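Local coordinates for protein L-aspartate semialdehyde sulfurtransferase (Methanocaldococcus jannaschii, PDB 3KPB) that probably catalyses, with a partner protein, homocysteine synthesis from aspartate semialdehyde and sulfide, and binds S-adenosylmethionine and methylthioadenosine through its C-terminal CBS domains, at residues 46-50 with 51-55; 62-65 with 66-69. All coordinates share one frame; numbering follows the deposited sequence.

Contact 1 of 2, residues 46-50 with 51-55; sequences GIITS and WDIAK. With SAM (S-adenosylmethionine), chain E.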
ATOM      1  N   GLY A  46       9.064  10.078 -12.626  1.00 14.41           N
ATOM      2  CA  GLY A  46       8.185   8.982 -12.234  1.00 13.94           C
ATOM      3  C   GLY A  46       7.898   8.933 -10.756  1.00 13.62           C
ATOM      4  O   GLY A  46       8.354   9.792 -10.008  1.00 13.92           O
ATOM      5  N   ILE A  47       7.117   7.938 -10.343  1.00 13.42           N
ATOM      6  CA  ILE A  47       6.862   7.697  -8.923  1.00 13.32           C
ATOM      7  C   ILE A  47       6.826   6.193  -8.605  1.00 13.71           C
ATOM      8  O   ILE A  47       6.433   5.378  -9.446  1.00 13.59           O
ATOM      9  CB  ILE A  47       5.577   8.438  -8.432  1.00 13.31           C
ATOM     10  CG1 ILE A  47       5.507   8.449  -6.895  1.00 13.52           C
ATOM     11  CG2 ILE A  47       4.307   7.835  -9.072  1.00 14.01           C
ATOM     12  CD1 ILE A  47       4.425   9.363  -6.316  1.00 12.92           C
ATOM     13  N   ILE A  48       7.279   5.843  -7.401  1.00 13.73           N
ATOM     14  CA  ILE A  48       7.277   4.469  -6.903  1.00 14.13           C
ATOM     15  C   ILE A  48       6.537   4.423  -5.567  1.00 13.76           C
ATOM     16  O   ILE A  48       6.713   5.314  -4.736  1.00 13.77           O
ATOM     17  CB  ILE A  48       8.753   3.985  -6.696  1.00 14.35           C
ATOM     18  CG1 ILE A  48       9.434   3.706  -8.044  1.00 15.51           C
ATOM     19  CG2 ILE A  48       8.856   2.758  -5.765  1.00 15.26           C
ATOM     20  CD1 ILE A  48       8.850   2.535  -8.830  1.00 16.07           C
ATOM     21  N   THR A  49       5.715   3.397  -5.358  1.00 13.37           N
ATOM     22  CA  THR A  49       5.172   3.075  -4.027  1.00 13.24           C
ATOM     23  C   THR A  49       5.484   1.605  -3.738  1.00 13.18           C
ATOM     24  O   THR A  49       6.011   0.908  -4.609  1.00 12.95           O
ATOM     25  CB  THR A  49       3.642   3.266  -3.957  1.00 13.53           C
ATOM     26  OG1 THR A  49       3.010   2.287  -4.790  1.00 14.17           O
ATOM     27  CG2 THR A  49       3.233   4.653  -4.430  1.00 13.53           C
ATOM     28  N   SER A  50       5.151   1.109  -2.547  1.00 13.11           N
ATOM     29  CA  SER A  50       5.361  -0.323  -2.290  1.00 13.24           C
ATOM     30  C   SER A  50       4.599  -1.223  -3.266  1.00 12.86           C
ATOM     31  O   SER A  50       5.025  -2.355  -3.517  1.00 12.63           O
ATOM     32  CB  SER A  50       5.042  -0.714  -0.846  1.00 13.41           C
ATOM     33  OG  SER A  50       3.668  -0.527  -0.561  1.00 14.53           O
ATOM     34  N   TRP A  51       3.486  -0.732  -3.810  1.00 12.62           N
ATOM     35  CA  TRP A  51       2.771  -1.488  -4.832  1.00 12.81           C
ATOM     36  C   TRP A  51       3.669  -1.767  -6.037  1.00 12.86           C
ATOM     37  O   TRP A  51       3.679  -2.879  -6.569  1.00 13.04           O
ATOM     38  CB  TRP A  51       1.497  -0.777  -5.271  1.00 12.83           C
ATOM     39  CG  TRP A  51       0.673  -1.621  -6.187  1.00 12.99           C
ATOM     40  CD1 TRP A  51       0.514  -1.460  -7.537  1.00 14.01           C
ATOM     41  CD2 TRP A  51      -0.078  -2.786  -5.830  1.00 13.30           C
ATOM     42  NE1 TRP A  51      -0.308  -2.444  -8.039  1.00 14.31           N
ATOM     43  CE2 TRP A  51      -0.694  -3.267  -7.010  1.00 14.04           C
ATOM     44  CE3 TRP A  51      -0.312  -3.461  -4.621  1.00 13.65           C
ATOM     45  CZ2 TRP A  51      -1.526  -4.396  -7.018  1.00 15.01           C
ATOM     46  CZ3 TRP A  51      -1.138  -4.584  -4.630  1.00 15.34           C
ATOM     47  CH2 TRP A  51      -1.733  -5.038  -5.822  1.00 15.16           C
ATOM     48  N   ASP A  52       4.429  -0.763  -6.458  1.00 12.81           N
ATOM     49  CA  ASP A  52       5.340  -0.933  -7.588  1.00 13.11           C
ATOM     50  C   ASP A  52       6.510  -1.863  -7.288  1.00 13.25           C
ATOM     51  O   ASP A  52       7.024  -2.503  -8.199  1.00 13.25           O
ATOM     52  CB  ASP A  52       5.862   0.418  -8.049  1.00 13.14           C
ATOM     53  CG  ASP A  52       4.753   1.339  -8.469  1.00 14.25           C
ATOM     54  OD1 ASP A  52       3.953   0.954  -9.350  1.00 14.89           O
ATOM     55  OD2 ASP A  52       4.674   2.446  -7.908  1.00 14.41           O
ATOM     56  N   ILE A  53       6.935  -1.938  -6.029  1.00 13.42           N
ATOM     57  CA  ILE A  53       7.937  -2.936  -5.630  1.00 13.69           C
ATOM     58  C   ILE A  53       7.383  -4.343  -5.871  1.00 13.89           C
ATOM     59  O   ILE A  53       8.036  -5.175  -6.500  1.00 13.83           O
ATOM     60  CB  ILE A  53       8.374  -2.763  -4.150  1.00 13.60           C
ATOM     61  CG1 ILE A  53       8.976  -1.365  -3.911  1.00 13.49           C
ATOM     62  CG2 ILE A  53       9.338  -3.878  -3.703  1.00 14.33           C
ATOM     63  CD1 ILE A  53      10.222  -1.011  -4.749  1.00 13.83           C
ATOM     64  N   ALA A  54       6.169  -4.598  -5.380  1.00 14.18           N
ATOM     65  CA  ALA A  54       5.481  -5.861  -5.654  1.00 14.31           C
ATOM     66  C   ALA A  54       5.324  -6.119  -7.156  1.00 14.56           C
ATOM     67  O   ALA A  54       5.564  -7.234  -7.625  1.00 14.59           O
ATOM     68  CB  ALA A  54       4.122  -5.902  -4.955  1.00 14.33           C
ATOM     69  N   LYS A  55       4.936  -5.089  -7.907  1.00 14.73           N
ATOM     70  CA  LYS A  55       4.728  -5.227  -9.348  1.00 15.39           C
ATOM     71  C   LYS A  55       6.046  -5.585 -10.053  1.00 14.97           C
ATOM     72  O   LYS A  55       6.067  -6.451 -10.936  1.00 15.26           O
ATOM     73  CB  LYS A  55       4.121  -3.939  -9.907  1.00 15.91           C
ATOM     74  CG  LYS A  55       3.217  -4.111 -11.117  1.00 18.03           C
ATOM     75  CD  LYS A  55       2.182  -2.973 -11.198  1.00 20.30           C
ATOM     76  CE  LYS A  55       2.843  -1.598 -11.290  1.00 21.43           C
ATOM     77  NZ  LYS A  55       2.042  -0.635 -12.112  1.00 22.43           N
TER
HETATM   78  N   SAM E1000      -2.470   4.805  -3.086  0.50 26.15           N
HETATM   79  CA  SAM E1000      -2.309   3.573  -3.874  0.50 26.06           C
HETATM   80  C   SAM E1000      -0.820   3.264  -4.053  0.50 25.92           C
HETATM   81  O   SAM E1000      -0.015   3.444  -3.136  0.50 26.08           O
HETATM   82  OXT SAM E1000      -0.385   2.818  -5.118  0.50 25.88           O
HETATM   83  CB  SAM E1000      -2.963   3.756  -5.246  0.50 26.11           C
HETATM   84  CG  SAM E1000      -3.565   2.442  -5.749  0.50 25.93           C
HETATM   85  SD  SAM E1000      -2.928   1.950  -7.391  0.50 25.66           S
HETATM   86  CE  SAM E1000      -3.436   0.245  -7.419  0.50 25.61           C
HETATM   87  C5' SAM E1000      -1.114   1.742  -7.296  0.50 22.34           C
HETATM   88  C4' SAM E1000      -0.366   2.647  -8.273  0.50 19.04           C
HETATM   89  O4' SAM E1000      -0.646   4.025  -7.984  0.50 16.92           O
HETATM   90  C3' SAM E1000       1.131   2.494  -8.025  0.50 17.76           C
HETATM   91  O3' SAM E1000       1.674   1.690  -9.069  0.50 18.71           O
HETATM   92  C2' SAM E1000       1.681   3.915  -8.122  0.50 16.71           C
HETATM   93  O2' SAM E1000       2.695   3.960  -9.132  0.50 15.93           O
HETATM   94  C1' SAM E1000       0.463   4.737  -8.551  0.50 15.58           C
HETATM   95  N9  SAM E1000       0.553   6.079  -7.938  0.50 13.83           N
HETATM   96  C8  SAM E1000       0.613   6.347  -6.631  0.50 13.15           C
HETATM   97  N7  SAM E1000       0.694   7.668  -6.456  0.50 13.46           N
HETATM   98  C5  SAM E1000       0.681   8.242  -7.657  0.50 13.52           C
HETATM   99  C6  SAM E1000       0.741   9.557  -8.099  0.50 13.33           C
HETATM  100  N6  SAM E1000       0.825  10.568  -7.239  0.50 13.78           N
HETATM  101  N1  SAM E1000       0.708   9.800  -9.418  0.50 13.15           N
HETATM  102  C2  SAM E1000       0.624   8.808 -10.290  0.50 13.91           C
HETATM  103  N3  SAM E1000       0.567   7.543  -9.902  0.50 13.63           N
HETATM  104  C4  SAM E1000       0.596   7.233  -8.597  0.50 13.52           C

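Contact 2 of 2, residues 62-65 with 66-69; sequences KTIE and EIMT. With SAM (S-adenosylmethionine), chain E.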
ATOM      1  N   LYS A  62      14.319  -5.457 -13.134  1.00 17.86           N
ATOM      2  CA  LYS A  62      15.530  -5.253 -12.335  1.00 17.71           C
ATOM      3  C   LYS A  62      15.740  -3.830 -11.814  1.00 17.13           C
ATOM      4  O   LYS A  62      16.327  -3.652 -10.748  1.00 17.35           O
ATOM      5  CB  LYS A  62      16.773  -5.706 -13.107  1.00 17.76           C
ATOM      6  CG  LYS A  62      16.825  -7.200 -13.372  1.00 19.19           C
ATOM      7  CD  LYS A  62      18.097  -7.583 -14.112  1.00 21.76           C
ATOM      8  CE  LYS A  62      18.106  -9.059 -14.491  1.00 23.33           C
ATOM      9  NZ  LYS A  62      17.131  -9.373 -15.575  1.00 24.56           N
ATOM     10  N   THR A  63      15.294  -2.824 -12.566  1.00 16.66           N
ATOM     11  CA  THR A  63      15.513  -1.423 -12.178  1.00 16.35           C
ATOM     12  C   THR A  63      14.200  -0.665 -12.050  1.00 16.04           C
ATOM     13  O   THR A  63      13.189  -1.029 -12.663  1.00 16.30           O
ATOM     14  CB  THR A  63      16.424  -0.655 -13.175  1.00 16.47           C
ATOM     15  OG1 THR A  63      15.748  -0.525 -14.433  1.00 17.56           O
ATOM     16  CG2 THR A  63      17.751  -1.380 -13.389  1.00 16.97           C
ATOM     17  N   ILE A  64      14.244   0.406 -11.266  1.00 16.17           N
ATOM     18  CA  ILE A  64      13.096   1.267 -11.023  1.00 16.60           C
ATOM     19  C   ILE A  64      12.554   1.846 -12.319  1.00 16.80           C
ATOM     20  O   ILE A  64      11.341   1.961 -12.496  1.00 16.74           O
ATOM     21  CB  ILE A  64      13.465   2.373 -10.007  1.00 16.73           C
ATOM     22  CG1 ILE A  64      13.490   1.769  -8.596  1.00 17.59           C
ATOM     23  CG2 ILE A  64      12.491   3.553 -10.059  1.00 17.27           C
ATOM     24  CD1 ILE A  64      12.227   0.956  -8.225  1.00 18.23           C
ATOM     25  N   GLU A  65      13.428   2.174 -13.251  1.00 17.01           N
ATOM     26  CA  GLU A  65      12.902   2.817 -14.420  1.00 18.24           C
ATOM     27  C   GLU A  65      12.007   1.913 -15.275  1.00 17.88           C
ATOM     28  O   GLU A  65      11.165   2.407 -16.019  1.00 18.04           O
ATOM     29  CB  GLU A  65      13.999   3.505 -15.194  1.00 18.95           C
ATOM     30  CG  GLU A  65      14.688   2.698 -16.221  1.00 21.79           C
ATOM     31  CD  GLU A  65      14.999   3.585 -17.386  1.00 25.05           C
ATOM     32  OE1 GLU A  65      16.188   3.733 -17.724  1.00 26.33           O
ATOM     33  OE2 GLU A  65      14.047   4.167 -17.953  1.00 26.38           O
ATOM     34  N   GLU A  66      12.145   0.600 -15.109  1.00 17.20           N
ATOM     35  CA  GLU A  66      11.296  -0.356 -15.821  1.00 17.08           C
ATOM     36  C   GLU A  66       9.901  -0.512 -15.227  1.00 16.59           C
ATOM     37  O   GLU A  66       9.023  -1.104 -15.862  1.00 16.99           O
ATOM     38  CB  GLU A  66      11.960  -1.724 -15.867  1.00 17.36           C
ATOM     39  CG  GLU A  66      13.318  -1.717 -16.505  1.00 18.91           C
ATOM     40  CD  GLU A  66      14.016  -3.043 -16.357  1.00 21.39           C
ATOM     41  OE1 GLU A  66      13.709  -3.969 -17.138  1.00 22.77           O
ATOM     42  OE2 GLU A  66      14.880  -3.161 -15.465  1.00 22.59           O
ATOM     43  N   ILE A  67       9.691   0.006 -14.020  1.00 15.76           N
ATOM     44  CA  ILE A  67       8.425  -0.205 -13.322  1.00 15.27           C
ATOM     45  C   ILE A  67       7.753   1.081 -12.843  1.00 14.89           C
ATOM     46  O   ILE A  67       6.555   1.073 -12.552  1.00 15.49           O
ATOM     47  CB  ILE A  67       8.590  -1.205 -12.132  1.00 15.25           C
ATOM     48  CG1 ILE A  67       7.256  -1.881 -11.774  1.00 15.61           C
ATOM     49  CG2 ILE A  67       9.233  -0.529 -10.915  1.00 15.25           C
ATOM     50  CD1 ILE A  67       6.803  -2.937 -12.773  1.00 16.66           C
ATOM     51  N   MET A  68       8.503   2.176 -12.760  1.00 14.62           N
ATOM     52  CA  MET A  68       7.940   3.395 -12.181  1.00 14.33           C
ATOM     53  C   MET A  68       6.720   3.874 -12.958  1.00 14.48           C
ATOM     54  O   MET A  68       6.622   3.673 -14.170  1.00 14.88           O
ATOM     55  CB  MET A  68       8.991   4.507 -12.083  1.00 14.19           C
ATOM     56  CG  MET A  68       9.536   4.950 -13.424  1.00 13.97           C
ATOM     57  SD  MET A  68      10.890   6.107 -13.252  1.00 15.11           S
ATOM     58  CE  MET A  68      11.104   6.581 -14.969  1.00 16.28           C
ATOM     59  N   THR A  69       5.785   4.498 -12.251  1.00 14.70           N
ATOM     60  CA  THR A  69       4.624   5.082 -12.901  1.00 15.09           C
ATOM     61  C   THR A  69       5.068   6.401 -13.524  1.00 15.63           C
ATOM     62  O   THR A  69       5.574   7.285 -12.831  1.00 15.79           O
ATOM     63  CB  THR A  69       3.473   5.290 -11.905  1.00 14.98           C
ATOM     64  OG1 THR A  69       2.990   4.008 -11.483  1.00 15.14           O
ATOM     65  CG2 THR A  69       2.325   6.056 -12.549  1.00 15.45           C
TER
HETATM   66  N   SAM E1000      -2.470   4.805  -3.086  0.50 26.15           N
HETATM   67  CA  SAM E1000      -2.309   3.573  -3.874  0.50 26.06           C
HETATM   68  C   SAM E1000      -0.820   3.264  -4.053  0.50 25.92           C
HETATM   69  O   SAM E1000      -0.015   3.444  -3.136  0.50 26.08           O
HETATM   70  OXT SAM E1000      -0.385   2.818  -5.118  0.50 25.88           O
HETATM   71  CB  SAM E1000      -2.963   3.756  -5.246  0.50 26.11           C
HETATM   72  CG  SAM E1000      -3.565   2.442  -5.749  0.50 25.93           C
HETATM   73  SD  SAM E1000      -2.928   1.950  -7.391  0.50 25.66           S
HETATM   74  CE  SAM E1000      -3.436   0.245  -7.419  0.50 25.61           C
HETATM   75  C5' SAM E1000      -1.114   1.742  -7.296  0.50 22.34           C
HETATM   76  C4' SAM E1000      -0.366   2.647  -8.273  0.50 19.04           C
HETATM   77  O4' SAM E1000      -0.646   4.025  -7.984  0.50 16.92           O
HETATM   78  C3' SAM E1000       1.131   2.494  -8.025  0.50 17.76           C
HETATM   79  O3' SAM E1000       1.674   1.690  -9.069  0.50 18.71           O
HETATM   80  C2' SAM E1000       1.681   3.915  -8.122  0.50 16.71           C
HETATM   81  O2' SAM E1000       2.695   3.960  -9.132  0.50 15.93           O
HETATM   82  C1' SAM E1000       0.463   4.737  -8.551  0.50 15.58           C
HETATM   83  N9  SAM E1000       0.553   6.079  -7.938  0.50 13.83           N
HETATM   84  C8  SAM E1000       0.613   6.347  -6.631  0.50 13.15           C
HETATM   85  N7  SAM E1000       0.694   7.668  -6.456  0.50 13.46           N
HETATM   86  C5  SAM E1000       0.681   8.242  -7.657  0.50 13.52           C
HETATM   87  C6  SAM E1000       0.741   9.557  -8.099  0.50 13.33           C
HETATM   88  N6  SAM E1000       0.825  10.568  -7.239  0.50 13.78           N
HETATM   89  N1  SAM E1000       0.708   9.800  -9.418  0.50 13.15           N
HETATM   90  C2  SAM E1000       0.624   8.808 -10.290  0.50 13.91           C
HETATM   91  N3  SAM E1000       0.567   7.543  -9.902  0.50 13.63           N
HETATM   92  C4  SAM E1000       0.596   7.233  -8.597  0.50 13.52           C
HETATM   93  O   HOH W   1      14.666  -6.275 -16.055  1.00 27.88           O
HETATM   94  O   HOH W   2       8.282   2.577 -16.159  1.00 27.49           O

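Contact 1 of 2, residues 46-50 with 51-55
Between I48 and D52 the chain turns out of a strand and into a helix, strand 46-48 and helix 51-55 running nearly perpendicular at 87°, with no spacer between the segments. S50 O receives A54 N at 3.1 Å in the first turn, an almost straight bond. T49 sits at the N-cap: its OG1, held between the backbone N and the carbonyl carbon (chi1 67°), accepts a weak bond from W51 N. In return D52 leans back, and its OD2 takes T49 N at 2.9 Å on the anti side of the carboxylate, completing a capping box. The run GIITSWD matches the ribose-binding signature of CBS domains, and its aspartate does the expected work. D52 OD2 also accepts a hydrogen bond from SAM O2' at 2.8 Å, while OD1 meets SAM O3' at an unusually short, hence doubtful, 2.4 Å. K55 NZ makes a long salt bridge to OD1. An asparagine at D52 would probably leave one ribose hydroxyl or T49 N without its acceptor, and cost the long salt bridge to K55. I48 CD1 touches D52 CB at 3.7 Å and I48 CG2 meets I53 CD1 at 4.1 Å. W51, with CG anti to the backbone N (chi1 -173°), swings its indole beside the ligand: SAM CE lies over one face, toward the rim, and CD1 is 3.6 Å from SAM C5'.

Contact 2 of 2, residues 62-65 with 66-69
E66 OE2 is gripped from the T63 side by two good donors, T63 N at 2.9 Å and T63 OG1 at 3.0 Å; a third, weak bond comes from K62 N. The threonine hydroxyl uses the anti lone pair of OE2, whereas T63 N reaches the same oxygen from about 30° out of the carboxylate plane. E66 gets there by folding back over the turn: CG lies anti to the carbonyl carbon (chi1 -57°) and the chain is extended beyond it, with CG passing 3.4 Å from T63 OG1. The other oxygen, OE1, takes a hydrogen from a water that in turn accepts from K62 N. The backbone closes the same turn, E66 N bonding to T63 O from above the carbonyl plane. One residue on, I64 O is doubly used: M68 N lies nearly along the C=O axis at 2.9 Å, and I67 N comes in from above the plane. A second water donates to both E65 O and M68 O, bridging them. On the apolar side, I64 CG2 meets M68 CB at 4.2 Å and I64 CD1 meets I67 CG2 at 4.3 Å, all three residues packing on strand 44-48, with I64 also against helix 20-30. E65 sends its carboxylate elsewhere, to a salt bridge with R70. This tight loop lies between helix 50-58 and strand 75-76 and delivers T69 to the ligand. There T69 CG2 lies 3.5 Å from adenine N3, and T69 OG1 meets SAM O2' at a very short distance of doubtful precision. With two N-H groups, one of them weakly bound, and a hydroxyl turned onto it, E66 OE2 is likely to stay deprotonated, its charge eased by these donors.

In the fold
Contact 1 comes first along the chain, joining strand 44-48 to helix 50-58 in the first CBS repeat; contact 2 follows in the loop before strand 75-76. Their centres are about 8 Å apart, on the same side of the chain's centre. I47 N and T69 O, 3.0 Å apart, form a probable hydrogen bond, so the loop runs beside the edge strand, and I48 packs against both I64 and M68. D52 of 46-55 and T69 of 62-69 both reach the SAM ribose. This loop thus helps build the ligand site, consistent with SAM and methylthioadenosine binding driving the pair from open to closed.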